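Local coordinates for hypothetical protein (Pseudomonas aeruginosa, PDB 2H9F) that probably isomerises methylaconitate, acting as a PrpF-type isomerase, at residues Arg232-Arg237 against Arg286-Ala291; Gly299-Leu304 against Ala347-His352. All blocks are in the same frame, centred on the assembly; numbering follows the deposited sequence.

Interaction 1: residues Arg232-Arg237 against Arg286-Ala291; sequences RGTELR and RDYRTA
Arg-232 and Thr-234 meet Arg-286 and Tyr-288 from a loop that is folded by a carboxylate, and the shortest polar bond here lies within that loop: Gly-233 N donates to Glu-235 OE1 at 2.8 Å. Arg-232 N reaches the syn lone pair of Glu-235 OE2 at 3.0 Å, so both carboxylate oxygens fasten the turn. Gly-233 suits its place because its positive phi would press a side chain against the preceding carbonyl.

Across the contact, CD of Arg-286 lies 3.6 Å above the centre of the Arg-232 guanidinium. The two guanidinium planes are 20° apart, and NH1 of Arg-232 is also 3.6 Å from NE of Arg-286; Arg-232 is at the surface, where water would probably ease the repulsion. Further along, Thr-234 CB and CG2 lie alongside CB of Tyr-288, CB to CB at 3.8 Å, the two side chains running in opposite directions. Leu-236, with chi1 -54° and an extended chi2, lays its isobutyl group on the backbone from Arg-289 O to Ala-291.

Arg-306 hydrogen-bonds to the carbonyl oxygens of Thr-234 and Glu-235 and makes a cation-pi contact with Tyr-288. The segments thus meet mostly by non-bonded packing, and Arg-306 provides a polar bridge between them.

Interaction 2: residues Gly299-Leu304 against Ala347-His352; sequences GDIDLL and AVRFGH. With SO4 (sulfate ion), chain G.
Asp-302 grips both main-chain polar groups of Arg-349 with the shortest hydrogen bonds of the contact. Asp-302 N donates to Arg-349 O at 2.7 Å, nearly straight at 172°, and Arg-349 N returns a bond to Asp-302 OD2 at 2.8 Å through the anti lone pair. An aspartate suits this spot because its carboxylate stands in for a backbone carbonyl just before the regular strand starts. Gly-351 N then continues the ladder to Leu-303 O at 2.9 Å.

The tightly packed part lies around Leu-303 and Gly-351. On one face Leu-303, whose CG sits between backbone N and carbonyl carbon (chi1 69°), brings CD2 to within 3.6 Å of Phe-350 CB and also against Val-348. Helices 319-330 and 335-339 cover this apolar layer, through Ile-325 and Val-336 among others. On the other face Ile-301 CD1 and Leu-304 CD2 press where a side chain on Gly-351 would stand, so the missing CB fits the packing.

The looser, solvent side begins at Arg-349, whose side chain leaves the sheet beside exposed Asp-300. It is extended through chi1 and chi2, bends at chi3 (-70°) and turns its edge to a sulfate, NE to O4 at 2.9 Å, while its CD passes the carbonyl of Asp-300; NH1 is held by Thr-356. The ion probably came from the crystallisation liquor, so it marks an anion-accepting spot and not necessarily a substrate site. The whole is a parallel strand pairing, 303-309 beside 347-352, with helices packed on one face.

Following the chain from the N terminus, interaction 1 closes first: from residues 232-237 the chain runs through helices 238-241 and 244-260 and strand 278-283 before returning at 286-291. Strand 295-296 pairs back with 288-289, and interaction 2 then opens at 299-304, closing at 347-352 after helices 319-330 and 335-339. The two loops stand in series, neither nested nor crossed, yet their centres are only 12 Å apart. Tyr-288 OH, 2.6 Å from His-352 O, probably hydrogen-bonds there, and Leu-304 packs against Thr-234 and Arg-286. The loop 232-237 and the strand-bearing segment 286-291 are thereby laid against Leu-304 and the end of strand 347-352.

Interaction 1: residues Arg232-Arg237 against Arg286-Ala291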
loop_
_atom_site.group_PDB
_atom_site.type_symbol
_atom_site.label_atom_id
_atom_site.label_comp_id
_atom_site.label_asym_id
_atom_site.label_seq_id
_atom_site.Cartn_x
_atom_site.Cartn_y
_atom_site.Cartn_z
ATOM N N ARG A 232 -11.426 -22.720 30.590
ATOM C CA ARG A 232 -10.898 -21.966 31.689
ATOM C C ARG A 232 -11.108 -20.490 31.406
ATOM O O ARG A 232 -11.253 -19.695 32.321
ATOM C CB ARG A 232 -9.424 -22.309 31.773
ATOM C CG ARG A 232 -8.660 -21.507 32.695
ATOM C CD ARG A 232 -8.871 -21.924 34.063
ATOM N NE ARG A 232 -7.701 -21.494 34.824
ATOM C CZ ARG A 232 -7.697 -21.332 36.137
ATOM N NH1 ARG A 232 -8.776 -21.636 36.874
ATOM N NH2 ARG A 232 -6.588 -20.870 36.700
ATOM N N GLY A 233 -11.120 -20.128 30.131
ATOM C CA GLY A 233 -11.347 -18.747 29.695
ATOM C C GLY A 233 -10.088 -18.011 29.313
ATOM O O GLY A 233 -10.165 -16.910 28.802
ATOM N N THR A 234 -8.937 -18.623 29.614
ATOM C CA THR A 234 -7.605 -18.090 29.349
ATOM C C THR A 234 -6.967 -18.679 28.075
ATOM O O THR A 234 -5.910 -18.233 27.644
ATOM C CB THR A 234 -6.675 -18.388 30.539
ATOM O OG1 THR A 234 -6.615 -19.799 30.756
ATOM C CG2 THR A 234 -7.195 -17.728 31.794
ATOM N N GLU A 235 -7.617 -19.668 27.473
ATOM C CA GLU A 235 -7.042 -20.399 26.358
ATOM C C GLU A 235 -6.525 -19.513 25.221
ATOM O O GLU A 235 -7.162 -18.514 24.845
ATOM C CB GLU A 235 -8.072 -21.369 25.801
ATOM C CG GLU A 235 -8.294 -22.645 26.630
ATOM C CD GLU A 235 -9.226 -22.484 27.826
ATOM O OE1 GLU A 235 -9.862 -21.406 27.946
ATOM O OE2 GLU A 235 -9.314 -23.470 28.614
ATOM N N LEU A 236 -5.380 -19.895 24.656
ATOM C CA LEU A 236 -4.823 -19.226 23.486
ATOM C C LEU A 236 -5.120 -20.009 22.198
ATOM O O LEU A 236 -5.720 -21.083 22.219
ATOM C CB LEU A 236 -3.310 -19.066 23.643
ATOM C CG LEU A 236 -2.829 -18.382 24.916
ATOM C CD1 LEU A 236 -1.317 -18.502 24.993
ATOM C CD2 LEU A 236 -3.309 -16.917 24.983
ATOM N N ARG A 237 -4.714 -19.461 21.065
ATOM C CA ARG A 237 -5.093 -20.059 19.801
ATOM C C ARG A 237 -4.564 -21.465 19.629
ATOM O O ARG A 237 -5.287 -22.349 19.202
ATOM C CB ARG A 237 -4.641 -19.187 18.654
ATOM C CG ARG A 237 -5.520 -17.981 18.480
ATOM C CD ARG A 237 -5.180 -17.251 17.205
ATOM N NE ARG A 237 -3.779 -16.877 17.210
ATOM C CZ ARG A 237 -3.068 -16.548 16.131
ATOM N NH1 ARG A 237 -3.612 -16.505 14.913
ATOM N NH2 ARG A 237 -1.793 -16.239 16.291
ATOM N N ARG A 286 -8.692 -13.771 35.654
ATOM C CA ARG A 286 -7.755 -14.776 36.027
ATOM C C ARG A 286 -6.495 -14.302 35.365
ATOM O O ARG A 286 -6.526 -13.825 34.238
ATOM C CB ARG A 286 -8.151 -16.082 35.372
ATOM C CG ARG A 286 -8.263 -17.256 36.288
ATOM C CD ARG A 286 -9.422 -18.124 35.853
ATOM N NE ARG A 286 -10.318 -18.381 36.984
ATOM C CZ ARG A 286 -11.645 -18.495 36.881
ATOM N NH1 ARG A 286 -12.243 -18.376 35.695
ATOM N NH2 ARG A 286 -12.380 -18.714 37.976
ATOM N N ASP A 287 -5.383 -14.448 36.052
ATOM C CA ASP A 287 -4.108 -14.235 35.444
ATOM C C ASP A 287 -3.888 -15.212 34.315
ATOM O O ASP A 287 -4.231 -16.398 34.424
ATOM C CB ASP A 287 -2.964 -14.509 36.453
ATOM C CG ASP A 287 -2.998 -13.632 37.678
ATOM O OD1 ASP A 287 -3.833 -12.736 37.790
ATOM O OD2 ASP A 287 -2.142 -13.850 38.557
ATOM N N TYR A 288 -3.249 -14.722 33.257
ATOM C CA TYR A 288 -2.797 -15.578 32.150
ATOM C C TYR A 288 -1.643 -14.951 31.401
ATOM O O TYR A 288 -1.451 -13.742 31.472
ATOM C CB TYR A 288 -3.933 -15.853 31.179
ATOM C CG TYR A 288 -4.440 -14.655 30.418
ATOM C CD1 TYR A 288 -5.223 -13.698 31.028
ATOM C CD2 TYR A 288 -4.171 -14.504 29.059
ATOM C CE1 TYR A 288 -5.700 -12.591 30.301
ATOM C CE2 TYR A 288 -4.657 -13.417 28.335
ATOM C CZ TYR A 288 -5.416 -12.471 28.957
ATOM O OH TYR A 288 -5.878 -11.388 28.236
ATOM N N ARG A 289 -0.887 -15.803 30.708
ATOM C CA ARG A 289 0.187 -15.392 29.814
ATOM C C ARG A 289 -0.248 -15.601 28.357
ATOM O O ARG A 289 -0.859 -16.606 28.017
ATOM C CB ARG A 289 1.440 -16.205 30.113
ATOM C CG ARG A 289 2.733 -15.537 29.730
ATOM C CD ARG A 289 3.914 -16.393 30.120
ATOM N NE ARG A 289 4.174 -16.471 31.566
ATOM C CZ ARG A 289 4.727 -15.505 32.314
ATOM N NH1 ARG A 289 5.028 -14.325 31.783
ATOM N NH2 ARG A 289 4.973 -15.709 33.616
ATOM N N THR A 290 0.066 -14.650 27.495
ATOM C CA THR A 290 -0.085 -14.834 26.046
ATOM C C THR A 290 0.974 -15.812 25.370
ATOM O O THR A 290 2.008 -16.192 25.974
ATOM C CB THR A 290 0.001 -13.468 25.393
ATOM O OG1 THR A 290 1.373 -13.076 25.477
ATOM C CG2 THR A 290 -0.919 -12.434 26.144
ATOM N N ALA A 291 0.678 -16.226 24.121
ATOM C CA ALA A 291 1.627 -16.949 23.223
ATOM C C ALA A 291 2.942 -16.168 23.099
ATOM O O ALA A 291 4.031 -16.759 23.235
ATOM C CB ALA A 291 1.003 -17.193 21.814
#

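Interaction 2: residues Gly299-Leu304 against Ala347-His352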
loop_
_atom_site.group_PDB
_atom_site.type_symbol
_atom_site.label_atom_id
_atom_site.label_comp_id
_atom_site.label_asym_id
_atom_site.label_seq_id
_atom_site.Cartn_x
_atom_site.Cartn_y
_atom_site.Cartn_z
ATOM N N GLY A 299 -6.211 -8.589 38.381
ATOM C CA GLY A 299 -6.523 -7.256 38.907
ATOM C C GLY A 299 -6.582 -6.169 37.841
ATOM O O GLY A 299 -7.158 -5.104 38.058
ATOM N N ASP A 300 -5.990 -6.446 36.689
ATOM C CA ASP A 300 -5.908 -5.481 35.636
ATOM C C ASP A 300 -7.119 -5.526 34.725
ATOM O O ASP A 300 -7.255 -4.683 33.883
ATOM C CB ASP A 300 -4.695 -5.772 34.758
ATOM C CG ASP A 300 -3.364 -5.545 35.467
ATOM O OD1 ASP A 300 -3.327 -4.874 36.527
ATOM O OD2 ASP A 300 -2.355 -6.031 34.885
ATOM N N ILE A 301 -7.939 -6.565 34.829
ATOM C CA ILE A 301 -9.059 -6.745 33.918
ATOM C C ILE A 301 -10.328 -6.998 34.712
ATOM O O ILE A 301 -10.271 -7.384 35.867
ATOM C CB ILE A 301 -8.828 -7.911 32.903
ATOM C CG1 ILE A 301 -8.373 -9.202 33.607
ATOM C CG2 ILE A 301 -7.797 -7.515 31.811
ATOM C CD1 ILE A 301 -8.513 -10.445 32.754
ATOM N N ASP A 302 -11.466 -6.806 34.057
ATOM C CA ASP A 302 -12.771 -7.056 34.638
ATOM C C ASP A 302 -13.310 -8.440 34.288
ATOM O O ASP A 302 -14.105 -8.999 35.034
ATOM C CB ASP A 302 -13.752 -5.982 34.176
ATOM C CG ASP A 302 -13.392 -4.587 34.673
ATOM O OD1 ASP A 302 -13.430 -4.347 35.913
ATOM O OD2 ASP A 302 -13.074 -3.707 33.838
ATOM N N LEU A 303 -12.912 -8.992 33.139
ATOM C CA LEU A 303 -13.325 -10.318 32.752
ATOM C C LEU A 303 -12.437 -10.828 31.618
ATOM O O LEU A 303 -11.633 -10.089 31.058
ATOM C CB LEU A 303 -14.754 -10.301 32.266
ATOM C CG LEU A 303 -15.068 -9.601 30.948
ATOM C CD1 LEU A 303 -16.447 -10.049 30.493
ATOM C CD2 LEU A 303 -14.940 -8.048 31.013
ATOM N N LEU A 304 -12.598 -12.101 31.296
ATOM C CA LEU A 304 -11.913 -12.711 30.158
ATOM C C LEU A 304 -12.976 -12.954 29.117
ATOM O O LEU A 304 -14.063 -13.351 29.473
ATOM C CB LEU A 304 -11.351 -14.064 30.530
ATOM C CG LEU A 304 -10.204 -14.061 31.576
ATOM C CD1 LEU A 304 -10.113 -15.444 32.245
ATOM C CD2 LEU A 304 -8.933 -13.653 30.869
ATOM N N ALA A 347 -18.345 0.542 31.656
ATOM C CA ALA A 347 -17.068 0.382 30.955
ATOM C C ALA A 347 -16.418 -0.849 31.556
ATOM O O ALA A 347 -16.413 -0.990 32.772
ATOM C CB ALA A 347 -16.163 1.583 31.184
ATOM N N VAL A 348 -15.849 -1.708 30.715
ATOM C CA VAL A 348 -15.100 -2.863 31.175
ATOM C C VAL A 348 -13.827 -3.030 30.371
ATOM O O VAL A 348 -13.803 -2.738 29.180
ATOM C CB VAL A 348 -15.919 -4.188 31.030
ATOM C CG1 VAL A 348 -17.095 -4.251 32.072
ATOM C CG2 VAL A 348 -16.358 -4.368 29.626
ATOM N N ARG A 349 -12.767 -3.504 31.035
ATOM C CA ARG A 349 -11.548 -3.951 30.365
ATOM C C ARG A 349 -11.520 -5.485 30.375
ATOM O O ARG A 349 -11.445 -6.106 31.431
ATOM C CB ARG A 349 -10.309 -3.391 31.069
ATOM C CG ARG A 349 -9.010 -3.759 30.375
ATOM C CD ARG A 349 -7.811 -3.130 31.036
ATOM N NE ARG A 349 -7.788 -1.694 30.815
ATOM C CZ ARG A 349 -7.400 -1.111 29.671
ATOM N NH1 ARG A 349 -6.999 -1.839 28.624
ATOM N NH2 ARG A 349 -7.441 0.216 29.562
ATOM N N PHE A 350 -11.576 -6.095 29.201
ATOM C CA PHE A 350 -11.501 -7.555 29.074
ATOM C C PHE A 350 -10.142 -8.035 28.545
ATOM O O PHE A 350 -9.427 -7.315 27.812
ATOM C CB PHE A 350 -12.655 -8.127 28.234
ATOM C CG PHE A 350 -12.648 -7.718 26.806
ATOM C CD1 PHE A 350 -13.313 -6.568 26.389
ATOM C CD2 PHE A 350 -12.049 -8.523 25.848
ATOM C CE1 PHE A 350 -13.323 -6.177 25.048
ATOM C CE2 PHE A 350 -12.065 -8.155 24.499
ATOM C CZ PHE A 350 -12.715 -6.966 24.103
ATOM N N GLY A 351 -9.796 -9.247 28.970
ATOM C CA GLY A 351 -8.555 -9.886 28.598
ATOM C C GLY A 351 -8.868 -10.788 27.435
ATOM O O GLY A 351 -9.715 -11.644 27.565
ATOM N N HIS A 352 -8.184 -10.596 26.304
ATOM C CA HIS A 352 -8.332 -11.492 25.152
ATOM C C HIS A 352 -6.982 -12.176 24.953
ATOM O O HIS A 352 -6.088 -11.916 25.720
ATOM C CB HIS A 352 -8.826 -10.730 23.926
ATOM C CG HIS A 352 -7.945 -9.603 23.499
ATOM N ND1 HIS A 352 -6.661 -9.795 23.033
ATOM C CD2 HIS A 352 -8.159 -8.264 23.484
ATOM C CE1 HIS A 352 -6.127 -8.617 22.749
ATOM N NE2 HIS A 352 -7.020 -7.675 22.994
HETATM S S SO4 G . -8.762 0.762 33.186
HETATM O O1 SO4 G . -9.595 -0.449 33.156
HETATM O O2 SO4 G . -9.352 1.829 32.364
HETATM O O3 SO4 G . -8.667 1.207 34.575
HETATM O O4 SO4 G . -7.402 0.473 32.734
#